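Local coordinates for protein N-acetyl-L-2,4-diaminobutyric acid deacetylase (Ruegeria pomeroyi, PDB 6TWL) that probably hydrolyses N-acetyl-L-2,4-diaminobutyric acid to release its acetyl group during bacterial ectoine degradation, as a zinc-dependent deacetylase, at residues T41-N45 / A72-E78; V248-D254 / R303-I308; D256-F260 / A323-V327. One frame throughout, in Å; residues are numbered along the deposited sequence.

Contact 1. Residues T41-N45 / A72-E78; sequences TVIKN and AATTSAE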
loop_
_atom_site.group_PDB
_atom_site.type_symbol
_atom_site.label_atom_id
_atom_site.label_comp_id
_atom_site.label_asym_id
_atom_site.label_seq_id
_atom_site.Cartn_x
_atom_site.Cartn_y
_atom_site.Cartn_z
ATOM N N THR A 41 -4.031 -16.960 -0.468
ATOM C CA THR A 41 -3.114 -18.068 -0.667
ATOM C C THR A 41 -2.186 -18.151 0.536
ATOM O O THR A 41 -1.695 -17.128 1.024
ATOM C CB THR A 41 -2.303 -17.892 -1.958
ATOM O OG1 THR A 41 -3.161 -18.064 -3.094
ATOM C CG2 THR A 41 -1.167 -18.904 -2.026
ATOM N N VAL A 42 -1.970 -19.365 1.033
ATOM C CA VAL A 42 -1.004 -19.617 2.092
ATOM C C VAL A 42 0.028 -20.601 1.567
ATOM O O VAL A 42 -0.328 -21.667 1.052
ATOM C CB VAL A 42 -1.673 -20.150 3.372
ATOM C CG1 VAL A 42 -0.616 -20.498 4.411
ATOM C CG2 VAL A 42 -2.645 -19.122 3.929
ATOM N N ILE A 43 1.300 -20.234 1.685
ATOM C CA ILE A 43 2.417 -21.091 1.315
ATOM C C ILE A 43 3.304 -21.206 2.543
ATOM O O ILE A 43 3.912 -20.217 2.973
ATOM C CB ILE A 43 3.197 -20.534 0.118
ATOM C CG1 ILE A 43 2.254 -20.340 -1.068
ATOM C CG2 ILE A 43 4.350 -21.455 -0.252
ATOM C CD1 ILE A 43 2.905 -19.689 -2.241
ATOM N N LYS A 44 3.368 -22.401 3.122
ATOM C CA LYS A 44 4.191 -22.648 4.295
ATOM C C LYS A 44 5.084 -23.851 4.039
ATOM O O LYS A 44 4.680 -24.810 3.372
ATOM C CB LYS A 44 3.342 -22.879 5.551
ATOM C CG LYS A 44 4.168 -23.223 6.787
ATOM C CD LYS A 44 3.317 -23.714 7.940
ATOM C CE LYS A 44 4.079 -23.615 9.257
ATOM N NZ LYS A 44 4.009 -22.245 9.846
ATOM N N ASN A 45 6.302 -23.787 4.568
ATOM C CA ASN A 45 7.269 -24.862 4.422
ATOM C C ASN A 45 8.356 -24.669 5.466
ATOM O O ASN A 45 8.729 -23.534 5.773
ATOM C CB ASN A 45 7.874 -24.875 3.015
ATOM C CG ASN A 45 8.727 -26.097 2.762
ATOM O OD1 ASN A 45 8.292 -27.228 2.975
ATOM N ND2 ASN A 45 9.955 -25.876 2.304
ATOM N N ALA A 72 1.616 -15.540 -5.626
ATOM C CA ALA A 72 0.765 -16.633 -5.172
ATOM C C ALA A 72 0.721 -17.779 -6.175
ATOM O O ALA A 72 0.528 -18.934 -5.783
ATOM C CB ALA A 72 -0.647 -16.120 -4.895
ATOM N N ALA A 73 0.895 -17.485 -7.463
ATOM C CA ALA A 73 0.769 -18.514 -8.488
ATOM C C ALA A 73 2.092 -19.175 -8.849
ATOM O O ALA A 73 2.090 -20.321 -9.315
ATOM C CB ALA A 73 0.136 -17.924 -9.754
ATOM N N THR A 74 3.221 -18.498 -8.641
ATOM C CA THR A 74 4.501 -18.957 -9.164
ATOM C C THR A 74 5.490 -19.392 -8.090
ATOM O O THR A 74 6.621 -19.758 -8.427
ATOM C CB THR A 74 5.141 -17.860 -10.023
ATOM O OG1 THR A 74 5.459 -16.730 -9.203
ATOM C CG2 THR A 74 4.187 -17.429 -11.135
ATOM N N THR A 75 5.108 -19.370 -6.818
ATOM C CA THR A 75 6.012 -19.723 -5.730
ATOM C C THR A 75 5.653 -21.097 -5.184
ATOM O O THR A 75 4.508 -21.334 -4.783
ATOM C CB THR A 75 5.965 -18.672 -4.623
ATOM O OG1 THR A 75 4.602 -18.320 -4.361
ATOM C CG2 THR A 75 6.717 -17.435 -5.058
ATOM N N SER A 76 6.631 -21.996 -5.171
ATOM C CA SER A 76 6.432 -23.335 -4.644
ATOM C C SER A 76 6.779 -23.379 -3.159
ATOM O O SER A 76 7.367 -22.451 -2.597
ATOM C CB SER A 76 7.267 -24.351 -5.425
ATOM O OG SER A 76 8.654 -24.125 -5.259
ATOM N N ALA A 77 6.391 -24.483 -2.517
ATOM C CA ALA A 77 6.685 -24.664 -1.100
ATOM C C ALA A 77 8.186 -24.758 -0.861
ATOM O O ALA A 77 8.723 -24.114 0.047
ATOM C CB ALA A 77 5.975 -25.910 -0.572
ATOM N N GLU A 78 8.881 -25.557 -1.677
ATOM C CA GLU A 78 10.331 -25.699 -1.567
ATOM C C GLU A 78 11.047 -24.353 -1.551
ATOM O O GLU A 78 12.180 -24.269 -1.063
ATOM C CB GLU A 78 10.856 -26.562 -2.724
ATOM C CG GLU A 78 12.342 -26.904 -2.646
ATOM C CD GLU A 78 12.788 -27.849 -3.749
ATOM O OE1 GLU A 78 12.013 -28.061 -4.705
ATOM O OE2 GLU A 78 13.918 -28.377 -3.661
#

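Contact 2. Residues V248-D254 / R303-I308; sequences VNLTMPD and RAGLVI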
loop_
_atom_site.group_PDB
_atom_site.type_symbol
_atom_site.label_atom_id
_atom_site.label_comp_id
_atom_site.label_asym_id
_atom_site.label_seq_id
_atom_site.Cartn_x
_atom_site.Cartn_y
_atom_site.Cartn_z
ATOM N N VAL A 248 16.416 7.081 -3.835
ATOM C CA VAL A 248 16.449 8.458 -3.356
ATOM C C VAL A 248 15.605 8.529 -2.094
ATOM O O VAL A 248 14.419 8.178 -2.111
ATOM C CB VAL A 248 15.941 9.444 -4.419
ATOM C CG1 VAL A 248 15.845 10.844 -3.837
ATOM C CG2 VAL A 248 16.859 9.427 -5.632
ATOM N N ASN A 249 16.214 8.980 -1.001
ATOM C CA ASN A 249 15.547 9.010 0.293
ATOM C C ASN A 249 14.856 10.351 0.494
ATOM O O ASN A 249 15.473 11.409 0.333
ATOM C CB ASN A 249 16.547 8.736 1.415
ATOM C CG ASN A 249 16.853 7.257 1.566
ATOM O OD1 ASN A 249 16.149 6.535 2.274
ATOM N ND2 ASN A 249 17.894 6.795 0.886
ATOM N N LEU A 250 13.574 10.298 0.846
ATOM C CA LEU A 250 12.726 11.475 0.917
ATOM C C LEU A 250 11.958 11.494 2.229
ATOM O O LEU A 250 11.682 10.449 2.825
ATOM C CB LEU A 250 11.734 11.522 -0.248
ATOM C CG LEU A 250 12.330 11.389 -1.648
ATOM C CD1 LEU A 250 11.267 10.925 -2.622
ATOM C CD2 LEU A 250 12.934 12.711 -2.095
ATOM N N THR A 251 11.622 12.702 2.671
ATOM C CA THR A 251 10.776 12.921 3.832
ATOM C C THR A 251 9.711 13.947 3.478
ATOM O O THR A 251 9.920 14.814 2.626
ATOM C CB THR A 251 11.579 13.415 5.051
ATOM O OG1 THR A 251 12.024 14.757 4.819
ATOM C CG2 THR A 251 12.786 12.523 5.313
ATOM N N MET A 252 8.556 13.835 4.138
ATOM C CA MET A 252 7.475 14.813 4.042
ATOM C C MET A 252 7.272 15.384 5.440
ATOM O O MET A 252 6.358 14.967 6.169
ATOM C CB MET A 252 6.192 14.188 3.499
ATOM C CG MET A 252 6.212 13.891 2.009
ATOM S SD MET A 252 5.124 12.511 1.622
ATOM C CE MET A 252 3.744 12.881 2.696
ATOM N N PRO A 253 8.103 16.346 5.848
ATOM C CA PRO A 253 8.128 16.779 7.249
ATOM C C PRO A 253 7.113 17.846 7.624
ATOM O O PRO A 253 6.981 18.148 8.818
ATOM C CB PRO A 253 9.551 17.336 7.389
ATOM C CG PRO A 253 9.843 17.908 6.035
ATOM C CD PRO A 253 9.116 17.039 5.035
ATOM N N ASP A 254 6.393 18.412 6.660
ATOM C CA ASP A 254 5.607 19.610 6.904
ATOM C C ASP A 254 4.366 19.577 6.025
ATOM O O ASP A 254 4.336 18.913 4.986
ATOM C CB ASP A 254 6.441 20.868 6.618
ATOM C CG ASP A 254 6.013 22.062 7.446
ATOM O OD1 ASP A 254 4.845 22.486 7.327
ATOM O OD2 ASP A 254 6.853 22.583 8.209
ATOM N N ARG A 303 7.873 24.352 -0.788
ATOM C CA ARG A 303 9.142 23.832 -0.297
ATOM C C ARG A 303 9.940 23.270 -1.461
ATOM O O ARG A 303 9.374 22.793 -2.449
ATOM C CB ARG A 303 8.966 22.728 0.750
ATOM C CG ARG A 303 8.190 23.127 1.970
ATOM C CD ARG A 303 8.303 22.070 3.047
ATOM N NE ARG A 303 9.665 21.573 3.182
ATOM C CZ ARG A 303 10.304 21.480 4.341
ATOM N NH1 ARG A 303 9.702 21.852 5.462
ATOM N NH2 ARG A 303 11.546 21.018 4.381
ATOM N N ALA A 304 11.261 23.311 -1.325
ATOM C CA ALA A 304 12.139 22.735 -2.328
ATOM C C ALA A 304 12.295 21.235 -2.107
ATOM O O ALA A 304 12.288 20.746 -0.974
ATOM C CB ALA A 304 13.508 23.415 -2.305
ATOM N N GLY A 305 12.442 20.508 -3.206
ATOM C CA GLY A 305 12.558 19.059 -3.163
ATOM C C GLY A 305 12.208 18.455 -4.515
ATOM O O GLY A 305 12.476 19.048 -5.560
ATOM N N LEU A 306 11.602 17.271 -4.463
ATOM C CA LEU A 306 11.214 16.525 -5.651
ATOM C C LEU A 306 9.702 16.357 -5.679
ATOM O O LEU A 306 9.090 16.025 -4.659
ATOM C CB LEU A 306 11.879 15.143 -5.681
ATOM C CG LEU A 306 13.405 15.076 -5.715
ATOM C CD1 LEU A 306 13.868 13.641 -5.899
ATOM C CD2 LEU A 306 13.957 15.953 -6.816
ATOM N N VAL A 307 9.100 16.582 -6.845
ATOM C CA VAL A 307 7.674 16.309 -7.011
ATOM C C VAL A 307 7.484 14.796 -6.965
ATOM O O VAL A 307 7.958 14.074 -7.847
ATOM C CB VAL A 307 7.127 16.902 -8.315
ATOM C CG1 VAL A 307 5.609 17.031 -8.241
ATOM C CG2 VAL A 307 7.763 18.249 -8.589
ATOM N N ILE A 308 6.803 14.312 -5.930
ATOM C CA ILE A 308 6.608 12.880 -5.727
ATOM C C ILE A 308 5.176 12.444 -5.977
ATOM O O ILE A 308 4.917 11.230 -6.046
ATOM C CB ILE A 308 7.056 12.448 -4.316
ATOM C CG1 ILE A 308 6.275 13.222 -3.251
ATOM C CG2 ILE A 308 8.543 12.685 -4.143
ATOM C CD1 ILE A 308 6.208 12.516 -1.913
#

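Contact 3. Residues D256-F260 / A323-V327; sequences DCFVF and AVVGV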
loop_
_atom_site.group_PDB
_atom_site.type_symbol
_atom_site.label_atom_id
_atom_site.label_comp_id
_atom_site.label_asym_id
_atom_site.label_seq_id
_atom_site.Cartn_x
_atom_site.Cartn_y
_atom_site.Cartn_z
ATOM N N ASP A 256 3.666 22.034 4.400
ATOM C CA ASP A 256 4.199 22.790 3.276
ATOM C C ASP A 256 4.658 21.898 2.125
ATOM O O ASP A 256 5.092 22.423 1.094
ATOM C CB ASP A 256 5.359 23.661 3.756
ATOM C CG ASP A 256 4.919 25.031 4.219
ATOM O OD1 ASP A 256 3.762 25.417 3.949
ATOM O OD2 ASP A 256 5.741 25.725 4.853
ATOM N N CYS A 257 4.589 20.575 2.279
ATOM C CA CYS A 257 4.856 19.655 1.182
ATOM C C CYS A 257 3.649 19.474 0.274
ATOM O O CYS A 257 3.794 18.930 -0.826
ATOM C CB CYS A 257 5.279 18.289 1.732
ATOM S SG CYS A 257 6.933 18.237 2.476
ATOM N N PHE A 258 2.474 19.921 0.706
ATOM C CA PHE A 258 1.218 19.672 0.016
ATOM C C PHE A 258 0.664 20.978 -0.531
ATOM O O PHE A 258 0.656 21.996 0.168
ATOM C CB PHE A 258 0.198 19.029 0.956
ATOM C CG PHE A 258 0.682 17.765 1.598
ATOM C CD1 PHE A 258 1.498 17.804 2.716
ATOM C CD2 PHE A 258 0.325 16.537 1.078
ATOM C CE1 PHE A 258 1.943 16.638 3.302
ATOM C CE2 PHE A 258 0.768 15.372 1.662
ATOM C CZ PHE A 258 1.571 15.423 2.776
ATOM N N VAL A 259 0.197 20.940 -1.775
ATOM C CA VAL A 259 -0.432 22.083 -2.424
ATOM C C VAL A 259 -1.814 21.646 -2.883
ATOM O O VAL A 259 -1.941 20.718 -3.690
ATOM C CB VAL A 259 0.403 22.604 -3.603
ATOM C CG1 VAL A 259 -0.396 23.615 -4.410
ATOM C CG2 VAL A 259 1.698 23.218 -3.100
ATOM N N PHE A 260 -2.843 22.305 -2.367
ATOM C CA PHE A 260 -4.217 21.942 -2.666
ATOM C C PHE A 260 -4.854 22.961 -3.601
ATOM O O PHE A 260 -4.563 24.159 -3.541
ATOM C CB PHE A 260 -5.027 21.821 -1.376
ATOM C CG PHE A 260 -4.526 20.746 -0.460
ATOM C CD1 PHE A 260 -4.707 19.413 -0.785
ATOM C CD2 PHE A 260 -3.850 21.062 0.705
ATOM C CE1 PHE A 260 -4.241 18.414 0.043
ATOM C CE2 PHE A 260 -3.380 20.066 1.538
ATOM C CZ PHE A 260 -3.577 18.739 1.205
ATOM N N ALA A 323 -0.083 18.792 -6.029
ATOM C CA ALA A 323 1.177 18.066 -6.080
ATOM C C ALA A 323 1.724 17.933 -4.667
ATOM O O ALA A 323 1.345 18.684 -3.764
ATOM C CB ALA A 323 2.199 18.766 -6.983
ATOM N N VAL A 324 2.619 16.962 -4.489
ATOM C CA VAL A 324 3.340 16.763 -3.236
ATOM C C VAL A 324 4.834 16.806 -3.530
ATOM O O VAL A 324 5.294 16.268 -4.543
ATOM C CB VAL A 324 2.961 15.434 -2.548
ATOM C CG1 VAL A 324 3.706 15.285 -1.231
ATOM C CG2 VAL A 324 1.464 15.362 -2.314
ATOM N N VAL A 325 5.587 17.448 -2.639
ATOM C CA VAL A 325 7.031 17.607 -2.771
ATOM C C VAL A 325 7.714 16.873 -1.624
ATOM O O VAL A 325 7.381 17.096 -0.454
ATOM C CB VAL A 325 7.435 19.092 -2.779
ATOM C CG1 VAL A 325 8.844 19.246 -3.313
ATOM C CG2 VAL A 325 6.448 19.915 -3.598
ATOM N N GLY A 326 8.670 16.009 -1.956
ATOM C CA GLY A 326 9.483 15.316 -0.963
ATOM C C GLY A 326 10.831 15.989 -0.801
ATOM O O GLY A 326 11.434 16.436 -1.778
ATOM N N VAL A 327 11.321 16.046 0.453
ATOM C CA VAL A 327 12.452 16.900 0.809
ATOM C C VAL A 327 13.765 16.125 0.726
ATOM O O VAL A 327 13.818 14.906 0.921
ATOM C CB VAL A 327 12.232 17.527 2.203
ATOM C CG1 VAL A 327 13.308 18.556 2.516
ATOM C CG2 VAL A 327 10.876 18.195 2.251
#

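Contact 1. Residues T41-N45 / A72-E78
Strand 50-54, helix 63-74 and strand 82-87 form a beta-alpha-beta crossover, and here the end of the helix with its exit loop lies against strand 36-45, the antiparallel neighbour of strand 82-87. Thr-41 comes first: its OG1 is 3.7 Å from CB of Ala-72, while the same hydroxyl is hydrogen-bonded to ND1 of His-19. Ile-43 makes the largest contribution from the strand. Its m,t rotamer carries CD1 back to within 3.0 Å of OG1 of Thr-75, a short approach of carbon to oxygen, at the residue where the chain leaves helical geometry. CG2 of Ile-43 reaches farther along the exit loop, 3.9 Å from O of Ser-76 and 4.1 Å from CA of Ala-77. Lys-44 directs its side chain away, though its carbonyl O comes 4.3 Å from CB of Ala-77. At Asn-45 the CB atom lies 4.2 Å from CB of Ala-77. ND2 of Asn-45 is 3.1 Å from O of Ala-77, but the angle is too poor for a hydrogen bond, and the amide bonds instead to O of Val-80. The two segments are thus held to each other by van der Waals packing, while polar groups of Thr-41 and Asn-45 find their partners nearby. Between these two segments the contact rests on close packing; the directed bond of the Asn-45 amide falls just beyond, at Val-80.

Contact 2. Residues V248-D254 / R303-I308
Leu-250 sits at the apolar centre, with CD1 3.6 Å from CG2 of Ile-308 and CD2 4.0 Å from CD1 of Leu-306. This is orthogonal packing of strands from two sheets: strands 248-251 and 305-308 cross at -88°, their axes 8.8 Å apart at the closest. The first is the outermost strand of the large mixed sheet, paired with strand 181-184; the second belongs to the antiparallel sheet of the C-terminal beta domain. A side-chain layer therefore joins the two parts of the molecule; a catalytic domain with a C-terminal beta domain is the plan of the aspartoacylase family. On one flank CG1 of Val-248 meets CD1 of Leu-306 at 4.0 Å, and Tyr-181 borders this cluster. Further along the chain, SD of Met-252 packs 3.7 Å from CD1 of Ile-308, whose side chain is about 8 Å from that of Glu-209, a zinc ligand in another structure of this protein.

The polar edge follows where both segments are loop. Pro-253 lies over one face of the Arg-303 guanidinium, its CG 3.9 Å from NH2. Asp-254 brings its CB to 3.6 Å from NH1 of the same arginine, and its OD1 receives a hydrogen bond from the backbone N of Asp-256. The opposite charges approach without pairing closely: OD2 of Asp-254 stays 4.0 Å from NH1 of Arg-303, beyond salt-bridge range.

Contact 3. Residues D256-F260 / A323-V327
How a short strand joins a sheet can be read from its backbone donors and acceptors. Strands 258-260 and 323-326 run antiparallel, their axes 5.2 Å apart at the closest, and two hydrogen bonds hold them. Val-325 N donates to Cys-257 O at 2.9 Å, at the step from a 3-10 turn into the strand; Val-259 N donates to Ala-323 O at 3.2 Å. Cys-257 O takes a second, weaker contribution, a CA-H...O contact with CA of Val-324 at 3.3 Å. Phe-258 and Val-324, the non-hydrogen-bonded pair, do not bond each other through their backbones; Val-324 turns its polar atoms to the opposite neighbour and bonds Ile-308 and Ser-309. Val-259 has a further backbone bond to Val-322, Gly-326 bonds Leu-306, and Val-327 bonds Thr-251 of segment 248-254. Outside the sheet, OD1 of Asp-256 is satisfied by a salt bridge to NE of Arg-302.

Side chains pack on both faces of the pair. CD2 of Phe-258 is 3.8 Å from CG2 of Val-324, and CG1 of Val-324 lies over one face of the ring, while Met-252 also touches Phe-258. Val-259 and Ala-323 point to the other face of the sheet, where both meet Leu-283. SG of Cys-257 packs 3.9 Å from CG2 of Val-327. Strand 321-326 thus lies between strands 258-260 and 305-311 in an antiparallel sheet of the C-terminal beta domain that accompanies the zinc-hydrolase domain in the aspartoacylase family.

How the contacts relate
From the N terminus, contact 1 comes first and closes a stretch of 26 residues that includes strand 50-54 and most of helix 63-74. It is complete long before the others open, and its centre lies about 38 and 40 Å from those of contacts 2 and 3, across the chain's centre. Contacts 2 and 3 cross: 248-254 opens, 256-260 follows, then 303-308 closes contact 2 before 323-327 closes contact 3. Neither loop holds an alpha helix. The two contacts touch, with Leu-306 O 2.7 Å from Gly-326 N: contact 2 packs the mixed sheet's edge strand on the antiparallel sheet, while contact 3 pairs strands within that sheet. Contact 1 reaches the mixed sheet at strand 36-45.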